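Local coordinates for adenosine monophosphate-protein transferase (Pyrococcus horikoshii, PDB 2D16), which is of uncertain function but, as a member of the adenosine-specific kinase family, probably acts on adenosine or an adenosine nucleotide, at residues Phe45-Asn50 with Phe83-Lys88. Residues are numbered along the deposited sequence; the frame is centred on the assembly and turned at random.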
ATOM      1  N   PHE A  45     -21.642  15.819  33.695  1.00 22.79           N
ATOM      2  CA  PHE A  45     -21.549  16.949  34.597  1.00 22.06           C
ATOM      3  C   PHE A  45     -22.828  17.730  34.819  1.00 22.49           C
ATOM      4  O   PHE A  45     -23.839  17.550  34.133  1.00 23.10           O
ATOM      5  CB  PHE A  45     -20.505  17.920  34.046  1.00 22.27           C
ATOM      6  CG  PHE A  45     -20.940  18.605  32.775  1.00 22.71           C
ATOM      7  CD1 PHE A  45     -21.586  19.840  32.819  1.00 22.77           C
ATOM      8  CD2 PHE A  45     -20.760  17.987  31.540  1.00 23.45           C
ATOM      9  CE1 PHE A  45     -22.047  20.448  31.653  1.00 23.60           C
ATOM     10  CE2 PHE A  45     -21.220  18.590  30.363  1.00 23.58           C
ATOM     11  CZ  PHE A  45     -21.865  19.821  30.421  1.00 23.55           C
ATOM     12  N   GLY A  46     -22.736  18.625  35.793  1.00 21.44           N
ATOM     13  CA  GLY A  46     -23.818  19.522  36.124  1.00 20.06           C
ATOM     14  C   GLY A  46     -23.159  20.882  36.273  1.00 21.31           C
ATOM     15  O   GLY A  46     -22.043  20.974  36.792  1.00 19.70           O
ATOM     16  N   ILE A  47     -23.809  21.930  35.780  1.00 19.96           N
ATOM     17  CA  ILE A  47     -23.273  23.278  35.922  1.00 20.53           C
ATOM     18  C   ILE A  47     -24.415  24.206  36.318  1.00 20.63           C
ATOM     19  O   ILE A  47     -25.523  24.116  35.780  1.00 20.50           O
ATOM     20  CB  ILE A  47     -22.599  23.794  34.614  1.00 19.72           C
ATOM     21  CG1 ILE A  47     -22.060  25.214  34.838  1.00 19.85           C
ATOM     22  CG2 ILE A  47     -23.585  23.782  33.450  1.00 19.66           C
ATOM     23  CD1 ILE A  47     -21.310  25.790  33.643  1.00 20.23           C
ATOM     24  N   ALA A  48     -24.149  25.066  37.293  1.00 19.58           N
ATOM     25  CA  ALA A  48     -25.138  26.022  37.768  1.00 19.66           C
ATOM     26  C   ALA A  48     -24.463  27.385  37.843  1.00 20.40           C
ATOM     27  O   ALA A  48     -23.272  27.482  38.136  1.00 20.36           O
ATOM     28  CB  ALA A  48     -25.656  25.609  39.136  1.00 19.48           C
ATOM     29  N   MET A  49     -25.224  28.436  37.571  1.00 18.91           N
ATOM     30  CA  MET A  49     -24.677  29.782  37.591  1.00 20.15           C
ATOM     31  C   MET A  49     -25.730  30.743  38.111  1.00 21.11           C
ATOM     32  O   MET A  49     -26.900  30.665  37.727  1.00 22.19           O
ATOM     33  CB  MET A  49     -24.235  30.175  36.184  1.00 19.76           C
ATOM     34  CG  MET A  49     -23.432  31.457  36.114  1.00 19.46           C
ATOM     35  SD  MET A  49     -22.644  31.603  34.501  1.00 20.87           S
ATOM     36  CE  MET A  49     -21.766  33.183  34.700  1.00 21.03           C
ATOM     37  N   ASN A  50     -25.308  31.649  38.986  1.00 20.61           N
ATOM     38  CA  ASN A  50     -26.223  32.605  39.595  1.00 21.42           C
ATOM     39  C   ASN A  50     -26.452  33.881  38.805  1.00 22.47           C
ATOM     40  O   ASN A  50     -25.510  34.527  38.348  1.00 21.80           O
ATOM     41  CB  ASN A  50     -25.744  32.963  41.004  1.00 21.42           C
ATOM     42  CG  ASN A  50     -25.617  31.749  41.895  1.00 22.64           C
ATOM     43  OD1 ASN A  50     -26.409  30.815  41.796  1.00 22.56           O
ATOM     44  ND2 ASN A  50     -24.619  31.756  42.777  1.00 21.19           N
ATOM     45  N   PHE A  83     -20.266  30.517  39.088  1.00 19.08           N
ATOM     46  CA  PHE A  83     -20.742  29.284  38.489  1.00 19.80           C
ATOM     47  C   PHE A  83     -20.069  28.101  39.162  1.00 19.77           C
ATOM     48  O   PHE A  83     -18.926  28.192  39.624  1.00 19.19           O
ATOM     49  CB  PHE A  83     -20.528  29.271  36.959  1.00 19.99           C
ATOM     50  CG  PHE A  83     -19.085  29.336  36.516  1.00 19.05           C
ATOM     51  CD1 PHE A  83     -18.317  28.178  36.406  1.00 20.02           C
ATOM     52  CD2 PHE A  83     -18.516  30.553  36.150  1.00 19.15           C
ATOM     53  CE1 PHE A  83     -17.001  28.227  35.931  1.00 19.94           C
ATOM     54  CE2 PHE A  83     -17.200  30.616  35.675  1.00 18.54           C
ATOM     55  CZ  PHE A  83     -16.441  29.450  35.563  1.00 19.49           C
ATOM     56  N   VAL A  84     -20.811  27.003  39.252  1.00 19.80           N
ATOM     57  CA  VAL A  84     -20.322  25.786  39.879  1.00 19.94           C
ATOM     58  C   VAL A  84     -20.453  24.607  38.928  1.00 20.94           C
ATOM     59  O   VAL A  84     -21.517  24.380  38.348  1.00 20.73           O
ATOM     60  CB  VAL A  84     -21.122  25.446  41.163  1.00 20.72           C
ATOM     61  CG1 VAL A  84     -20.625  24.123  41.747  1.00 21.37           C
ATOM     62  CG2 VAL A  84     -20.990  26.568  42.183  1.00 21.20           C
ATOM     63  N   ILE A  85     -19.368  23.857  38.778  1.00 19.26           N
ATOM     64  CA  ILE A  85     -19.362  22.687  37.918  1.00 20.73           C
ATOM     65  C   ILE A  85     -19.003  21.454  38.735  1.00 20.40           C
ATOM     66  O   ILE A  85     -18.060  21.480  39.518  1.00 20.93           O
ATOM     67  CB  ILE A  85     -18.311  22.802  36.788  1.00 20.13           C
ATOM     68  CG1 ILE A  85     -18.592  24.036  35.927  1.00 18.69           C
ATOM     69  CG2 ILE A  85     -18.326  21.535  35.936  1.00 20.40           C
ATOM     70  CD1 ILE A  85     -17.464  24.365  34.967  1.00 19.13           C
ATOM     71  N   LEU A  86     -19.779  20.389  38.564  1.00 20.66           N
ATOM     72  CA  LEU A  86     -19.506  19.122  39.233  1.00 21.63           C
ATOM     73  C   LEU A  86     -19.455  18.125  38.088  1.00 20.86           C
ATOM     74  O   LEU A  86     -20.409  18.005  37.322  1.00 20.86           O
ATOM     75  CB  LEU A  86     -20.619  18.758  40.225  1.00 22.74           C
ATOM     76  CG  LEU A  86     -20.688  19.607  41.499  1.00 22.95           C
ATOM     77  CD1 LEU A  86     -21.871  19.168  42.347  1.00 25.78           C
ATOM     78  CD2 LEU A  86     -19.390  19.462  42.285  1.00 23.82           C
ATOM     79  N   MET A  87     -18.338  17.420  37.955  1.00 21.40           N
ATOM     80  CA  MET A  87     -18.184  16.485  36.851  1.00 22.25           C
ATOM     81  C   MET A  87     -17.480  15.185  37.214  1.00 23.55           C
ATOM     82  O   MET A  87     -16.843  15.065  38.262  1.00 22.82           O
ATOM     83  CB  MET A  87     -17.389  17.154  35.728  1.00 23.83           C
ATOM     84  CG  MET A  87     -15.934  17.426  36.128  1.00 23.61           C
ATOM     85  SD  MET A  87     -14.941  18.232  34.848  1.00 23.42           S
ATOM     86  CE  MET A  87     -13.282  17.868  35.427  1.00 22.98           C
ATOM     87  N   LYS A  88     -17.612  14.217  36.314  1.00 24.05           N
ATOM     88  CA  LYS A  88     -16.968  12.921  36.443  1.00 23.77           C
ATOM     89  C   LYS A  88     -16.609  12.471  35.027  1.00 23.53           C
ATOM     90  O   LYS A  88     -17.097  13.044  34.047  1.00 23.53           O
ATOM     91  CB  LYS A  88     -17.896  11.910  37.127  1.00 25.37           C
ATOM     92  CG  LYS A  88     -19.212  11.657  36.419  1.00 27.10           C
ATOM     93  CD  LYS A  88     -20.041  10.641  37.205  1.00 30.77           C
ATOM     94  CE  LYS A  88     -21.350  10.312  36.500  1.00 33.03           C
ATOM     95  NZ  LYS A  88     -22.135   9.289  37.254  1.00 34.86           N
TER
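The Phe-83 ring receives the terminal methyl of Met-49 obliquely, with Met-49 CE 4.4 Å from Phe-83 CD2; it also meets Ile-99 of helix 92-100. With chi1 at 63°, Phe-83 CG is tucked over its own backbone, flanked by N and C, which swings the ring away from strand 45-50 and leaves CB as the nearer group, 3.7 Å from Met-49 CG. Met-49 is extended, its sulphur passing alongside Phe-83 CB. The second ring, Phe-45, likewise turns outward, toward Ala-33 and Leu-36 of helix 25-39. Only the root of this side chain bears on the partner strand: Phe-45 CB lies 3.6 Å from Met-87 CB. Met-87, its end leading away from strand 45-50, packs on Pro-92 and Val-95 of helix 92-100. Between these two pairs, Ile-47 and Ile-85 run alongside each other, with Ile-47 CG1 3.8 Å from Ile-85 CG1. Strand 82-88 is the middle one of a five-stranded antiparallel sheet and 44-51 its neighbour, with 16-22 and 56-61 on their outer sides; the N-to-C directions of the two segments are 171° apart. Helices lie against both sheet faces: 25-39 and 92-100 meet the aromatic and sulphur-bearing side, whereas 64-77 packs on Ala-48, Val-84 and Leu-86. Phe-45/Met-87, Ile-47/Ile-85 and Met-49/Phe-83 are non-hydrogen-bonded pairs. The two hydrogen-bonded pairs between them each carry a reciprocal couple: Gly-46 N to Leu-86 O and Leu-86 N to Gly-46 O, then Ala-48 N to Val-84 O at 2.9 Å and Val-84 N to Ala-48 O at 2.7 Å. Three of these carbonyls also take a CA-H contact; Ile-47 CA approaches Val-84 O at 3.2 Å. Asn-50 OD1 is hydrogen-bonded to Thr-57 OG1, and its ND2 is shared between the carbonyls of Ala-74 and Ala-79.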